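PDB 1RQB: methylmalonyl-CoA carboxyltransferase 5S subunit from Propionibacterium freudenreichii subsp. shermanii, which transfers a carboxyl group from the biotin of the 1.3S subunit to pyruvate, forming oxaloacetate, with one cobalt ion bound per subunit. Local coordinates for residues A[253-266]-A[286-298]. Numbering follows the deposited sequence.
Sequences ISSMSLGPGHNPTE and LHKIRDHFKAIRP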
loop_
_atom_site.group_PDB
_atom_site.type_symbol
_atom_site.label_atom_id
_atom_site.label_comp_id
_atom_site.label_asym_id
_atom_site.label_seq_id
_atom_site.Cartn_x
_atom_site.Cartn_y
_atom_site.Cartn_z
ATOM N N ILE A 253 -1.596 11.264 5.595
ATOM C CA ILE A 253 -3.047 11.040 5.480
ATOM C C ILE A 253 -3.295 10.114 4.286
ATOM O O ILE A 253 -2.656 10.240 3.242
ATOM C CB ILE A 253 -3.802 12.392 5.378
ATOM C CG1 ILE A 253 -5.263 12.219 5.845
ATOM C CG2 ILE A 253 -3.707 12.942 3.965
ATOM C CD1 ILE A 253 -5.398 11.896 7.335
ATOM N N SER A 254 -4.251 9.194 4.431
ATOM C CA SER A 254 -4.486 8.118 3.455
ATOM C C SER A 254 -4.685 8.569 2.004
ATOM O O SER A 254 -4.292 7.838 1.096
ATOM C CB SER A 254 -5.643 7.212 3.913
ATOM O OG SER A 254 -6.879 7.893 3.921
ATOM N N SER A 255 -5.273 9.732 1.739
ATOM C CA SER A 255 -5.478 10.149 0.343
ATOM C C SER A 255 -4.177 10.642 -0.299
ATOM O O SER A 255 -4.130 10.923 -1.495
ATOM C CB SER A 255 -6.553 11.240 0.262
ATOM O OG SER A 255 -6.345 12.236 1.253
HETATM N N MSE A 256 -3.114 10.742 0.486
HETATM C CA MSE A 256 -1.802 11.199 -0.001
HETATM C C MSE A 256 -0.731 10.238 0.522
HETATM O O MSE A 256 0.289 10.690 1.038
HETATM C CB MSE A 256 -1.484 12.567 0.588
HETATM C CG MSE A 256 -2.491 13.633 0.290
HETATM SE SE MSE A 256 -2.080 14.317 -1.448
HETATM C CE MSE A 256 -0.605 15.496 -0.954
ATOM N N SER A 257 -0.948 8.930 0.361
ATOM C CA SER A 257 -0.020 7.932 0.913
ATOM C C SER A 257 0.295 6.822 -0.095
ATOM O O SER A 257 -0.265 6.772 -1.189
ATOM C CB SER A 257 -0.655 7.283 2.150
ATOM O OG SER A 257 -1.764 6.482 1.768
ATOM N N LEU A 258 1.213 5.944 0.327
ATOM C CA LEU A 258 1.686 4.753 -0.396
ATOM C C LEU A 258 2.615 5.100 -1.561
ATOM O O LEU A 258 2.885 6.266 -1.844
ATOM C CB LEU A 258 0.508 3.890 -0.868
ATOM C CG LEU A 258 -0.356 3.394 0.304
ATOM C CD1 LEU A 258 -1.410 2.424 -0.209
ATOM C CD2 LEU A 258 0.513 2.722 1.348
ATOM N N GLY A 259 3.120 4.065 -2.225
ATOM C CA GLY A 259 4.059 4.294 -3.310
ATOM C C GLY A 259 5.349 4.857 -2.730
ATOM O O GLY A 259 5.772 4.437 -1.654
ATOM N N PRO A 260 5.989 5.827 -3.406
ATOM C CA PRO A 260 7.242 6.457 -2.958
ATOM C C PRO A 260 6.985 7.357 -1.747
ATOM O O PRO A 260 7.902 7.979 -1.212
ATOM C CB PRO A 260 7.686 7.286 -4.160
ATOM C CG PRO A 260 6.860 6.799 -5.300
ATOM C CD PRO A 260 5.562 6.371 -4.705
ATOM N N GLY A 261 5.715 7.427 -1.360
ATOM C CA GLY A 261 5.310 8.204 -0.212
ATOM C C GLY A 261 5.442 7.419 1.084
ATOM O O GLY A 261 6.436 6.724 1.285
ATOM N N HIS A 262 4.407 7.466 1.921
ATOM C CA HIS A 262 4.477 6.853 3.255
ATOM C C HIS A 262 3.242 6.008 3.570
ATOM O O HIS A 262 2.266 5.990 2.821
ATOM C CB HIS A 262 4.600 7.982 4.286
ATOM C CG HIS A 262 5.582 9.041 3.881
ATOM N ND1 HIS A 262 5.257 10.062 3.012
ATOM C CD2 HIS A 262 6.895 9.201 4.177
ATOM C CE1 HIS A 262 6.328 10.808 2.791
ATOM N NE2 HIS A 262 7.334 10.308 3.487
ATOM N N ASN A 263 3.327 5.293 4.692
ATOM C CA ASN A 263 2.213 4.464 5.171
ATOM C C ASN A 263 1.118 5.423 5.644
ATOM O O ASN A 263 1.416 6.508 6.146
ATOM C CB ASN A 263 2.715 3.527 6.273
ATOM C CG ASN A 263 3.802 2.591 5.760
ATOM O OD1 ASN A 263 3.560 1.766 4.880
ATOM N ND2 ASN A 263 5.020 2.749 6.279
ATOM N N PRO A 264 -0.161 5.047 5.451
ATOM C CA PRO A 264 -1.338 5.847 5.811
ATOM C C PRO A 264 -1.585 6.067 7.305
ATOM O O PRO A 264 -1.610 5.124 8.094
ATOM C CB PRO A 264 -2.503 5.101 5.132
ATOM C CG PRO A 264 -1.842 4.028 4.277
ATOM C CD PRO A 264 -0.584 3.708 5.007
ATOM N N THR A 265 -1.792 7.329 7.663
ATOM C CA THR A 265 -2.027 7.724 9.060
ATOM C C THR A 265 -3.184 6.923 9.663
ATOM O O THR A 265 -3.050 6.318 10.725
ATOM C CB THR A 265 -2.365 9.233 9.133
ATOM O OG1 THR A 265 -1.238 9.988 8.670
ATOM C CG2 THR A 265 -2.732 9.646 10.571
ATOM N N GLU A 266 -4.325 6.917 8.983
ATOM C CA GLU A 266 -5.500 6.226 9.533
ATOM C C GLU A 266 -5.261 4.718 9.629
ATOM O O GLU A 266 -5.724 4.078 10.573
ATOM C CB GLU A 266 -6.728 6.506 8.681
ATOM C CG GLU A 266 -7.033 7.990 8.532
ATOM C CD GLU A 266 -6.605 8.518 7.172
ATOM O OE1 GLU A 266 -5.389 8.511 6.866
ATOM O OE2 GLU A 266 -7.493 8.922 6.400
ATOM N N LEU A 286 -9.337 13.318 11.156
ATOM C CA LEU A 286 -8.571 12.626 10.109
ATOM C C LEU A 286 -9.431 12.463 8.852
ATOM O O LEU A 286 -8.948 12.612 7.731
ATOM C CB LEU A 286 -8.109 11.245 10.602
ATOM C CG LEU A 286 -7.141 11.216 11.788
ATOM C CD1 LEU A 286 -6.696 9.779 12.064
ATOM C CD2 LEU A 286 -5.924 12.074 11.468
ATOM N N HIS A 287 -10.706 12.143 9.040
ATOM C CA HIS A 287 -11.616 11.953 7.902
ATOM C C HIS A 287 -11.741 13.257 7.107
ATOM O O HIS A 287 -11.772 13.247 5.877
ATOM C CB HIS A 287 -12.989 11.519 8.415
ATOM C CG HIS A 287 -13.986 11.276 7.329
ATOM N ND1 HIS A 287 -13.956 10.155 6.529
ATOM C CD2 HIS A 287 -15.026 12.023 6.891
ATOM C CE1 HIS A 287 -14.935 10.220 5.645
ATOM N NE2 HIS A 287 -15.600 11.344 5.843
ATOM N N LYS A 288 -11.805 14.383 7.811
ATOM C CA LYS A 288 -11.932 15.686 7.142
ATOM C C LYS A 288 -10.649 16.018 6.374
ATOM O O LYS A 288 -10.697 16.563 5.273
ATOM C CB LYS A 288 -12.208 16.807 8.155
ATOM C CG LYS A 288 -13.506 16.661 8.925
ATOM C CD LYS A 288 -13.691 17.854 9.858
ATOM C CE LYS A 288 -14.931 17.708 10.727
ATOM N NZ LYS A 288 -16.166 17.438 9.934
ATOM N N ILE A 289 -9.503 15.713 6.963
ATOM C CA ILE A 289 -8.223 15.988 6.295
ATOM C C ILE A 289 -8.114 15.108 5.048
ATOM O O ILE A 289 -7.717 15.558 3.974
ATOM C CB ILE A 289 -7.045 15.692 7.254
ATOM C CG1 ILE A 289 -7.153 16.602 8.480
ATOM C CG2 ILE A 289 -5.697 15.906 6.541
ATOM C CD1 ILE A 289 -6.340 16.116 9.683
ATOM N N ARG A 290 -8.485 13.842 5.204
ATOM C CA ARG A 290 -8.417 12.887 4.090
ATOM C C ARG A 290 -9.251 13.383 2.907
ATOM O O ARG A 290 -8.778 13.414 1.772
ATOM C CB ARG A 290 -8.961 11.522 4.509
ATOM C CG ARG A 290 -8.862 10.514 3.388
ATOM C CD ARG A 290 -9.481 9.192 3.771
ATOM N NE ARG A 290 -10.932 9.262 3.833
ATOM C CZ ARG A 290 -11.723 8.989 2.799
ATOM N NH1 ARG A 290 -11.186 8.631 1.634
ATOM N NH2 ARG A 290 -13.045 9.057 2.931
ATOM N N ASP A 291 -10.501 13.749 3.182
ATOM C CA ASP A 291 -11.431 14.208 2.140
ATOM C C ASP A 291 -10.916 15.495 1.496
ATOM O O ASP A 291 -11.066 15.713 0.293
ATOM C CB ASP A 291 -12.827 14.422 2.739
ATOM C CG ASP A 291 -13.568 13.104 2.963
ATOM O OD1 ASP A 291 -13.009 12.045 2.599
ATOM O OD2 ASP A 291 -14.703 13.126 3.489
ATOM N N HIS A 292 -10.292 16.341 2.296
ATOM C CA HIS A 292 -9.753 17.596 1.756
ATOM C C HIS A 292 -8.722 17.300 0.666
ATOM O O HIS A 292 -8.798 17.831 -0.441
ATOM C CB HIS A 292 -9.062 18.394 2.856
ATOM C CG HIS A 292 -8.418 19.646 2.355
ATOM N ND1 HIS A 292 -9.114 20.825 2.202
ATOM C CD2 HIS A 292 -7.167 19.885 1.897
ATOM C CE1 HIS A 292 -8.320 21.738 1.668
ATOM N NE2 HIS A 292 -7.134 21.192 1.471
ATOM N N PHE A 293 -7.747 16.452 0.979
ATOM C CA PHE A 293 -6.688 16.184 -0.005
ATOM C C PHE A 293 -7.162 15.255 -1.123
ATOM O O PHE A 293 -6.614 15.287 -2.223
ATOM C CB PHE A 293 -5.433 15.657 0.685
ATOM C CG PHE A 293 -4.697 16.729 1.448
ATOM C CD1 PHE A 293 -4.828 16.838 2.824
ATOM C CD2 PHE A 293 -3.971 17.707 0.761
ATOM C CE1 PHE A 293 -4.254 17.917 3.521
ATOM C CE2 PHE A 293 -3.396 18.791 1.441
ATOM C CZ PHE A 293 -3.540 18.898 2.825
ATOM N N LYS A 294 -8.178 14.444 -0.867
ATOM C CA LYS A 294 -8.675 13.544 -1.917
ATOM C C LYS A 294 -9.235 14.379 -3.072
ATOM O O LYS A 294 -9.097 14.021 -4.241
ATOM C CB LYS A 294 -9.773 12.627 -1.370
ATOM C CG LYS A 294 -10.309 11.681 -2.438
ATOM C CD LYS A 294 -11.395 10.753 -1.919
ATOM C CE LYS A 294 -11.884 9.838 -3.042
ATOM N NZ LYS A 294 -10.765 9.130 -3.759
ATOM N N ALA A 295 -9.849 15.503 -2.734
ATOM C CA ALA A 295 -10.452 16.392 -3.738
ATOM C C ALA A 295 -9.383 17.202 -4.475
ATOM O O ALA A 295 -9.571 17.591 -5.627
ATOM C CB ALA A 295 -11.444 17.341 -3.047
ATOM N N ILE A 296 -8.246 17.429 -3.834
ATOM C CA ILE A 296 -7.185 18.257 -4.425
ATOM C C ILE A 296 -6.160 17.450 -5.226
ATOM O O ILE A 296 -5.636 17.933 -6.229
ATOM C CB ILE A 296 -6.458 19.036 -3.294
ATOM C CG1 ILE A 296 -7.297 20.254 -2.914
ATOM C CG2 ILE A 296 -5.021 19.397 -3.696
ATOM C CD1 ILE A 296 -6.800 20.967 -1.699
ATOM N N ARG A 297 -5.890 16.215 -4.834
ATOM C CA ARG A 297 -4.814 15.451 -5.482
ATOM C C ARG A 297 -4.965 15.273 -6.996
ATOM O O ARG A 297 -3.969 15.333 -7.717
ATOM C CB ARG A 297 -4.633 14.101 -4.800
ATOM C CG ARG A 297 -3.435 13.334 -5.336
ATOM C CD ARG A 297 -3.199 12.081 -4.533
ATOM N NE ARG A 297 -2.055 11.347 -5.049
ATOM C CZ ARG A 297 -1.574 10.244 -4.489
ATOM N NH1 ARG A 297 -2.139 9.758 -3.383
ATOM N NH2 ARG A 297 -0.545 9.618 -5.043
ATOM N N PRO A 298 -6.187 15.046 -7.518
ATOM C CA PRO A 298 -6.283 14.872 -8.977
ATOM C C PRO A 298 -5.706 16.008 -9.826
ATOM O O PRO A 298 -5.293 15.789 -10.964
ATOM C CB PRO A 298 -7.786 14.680 -9.206
ATOM C CG PRO A 298 -8.237 14.047 -7.918
ATOM C CD PRO A 298 -7.510 14.892 -6.894
HETATM O O HOH W 1 -2.977 7.482 -1.639
HETATM O O HOH W 2 -7.900 7.549 1.214
HETATM O O HOH W 3 0.217 7.074 -3.906
#
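S255 and K294 bring the two backbones together, their CA atoms 5.2 Å apart, where the loop after barrel strand 248-251 runs against helix 283-296; the start of helix 265-271 meets the same helix at E266 and L286. S255 OG donates a hydrogen bond to R290 O at 2.8 Å, in the carbonyl plane and on a lone pair; R290 O also accepts the helical N-H of K294, so two donors grip it. I253, its CG1 anti to the backbone N (chi1 -156°), lays CG1 beside I289 CG2 at 3.8 Å, while CD1 lies against L286 O (3.6 Å). Selenomethionine M256 crosses F293 at about a right angle, CG 3.6 Å from F293 CB; its selenium sits obliquely to the ring, a Met-aromatic contact. R297, extended from CG to NE, gives NH1 to S255 O at 3.0 Å, the oxygen lying in the guanidinium plane. NH2 reaches S257 O through a water, and NE has a salt bridge to E304. The buried E266 carboxylate takes S254 N on the syn lone pair of OE1 (2.8 Å) and S254 OG on OE2 from above the carboxylate plane. R290 NE stays 4.3 Å from E266 OE2; its guanidinium pairs instead with D291, by charge alone. An alanine in place of E266 would probably leave S254 N and OG without their acceptors and open a gap beside R290 CD and L286 CD1. While S254 and E266 brace the loop against helix 265-271, S255, held through both OG and O, fixes to the outer helix the start of the TIM-barrel loop whose P260 and H262 bond cobalt ligands H228 and D34.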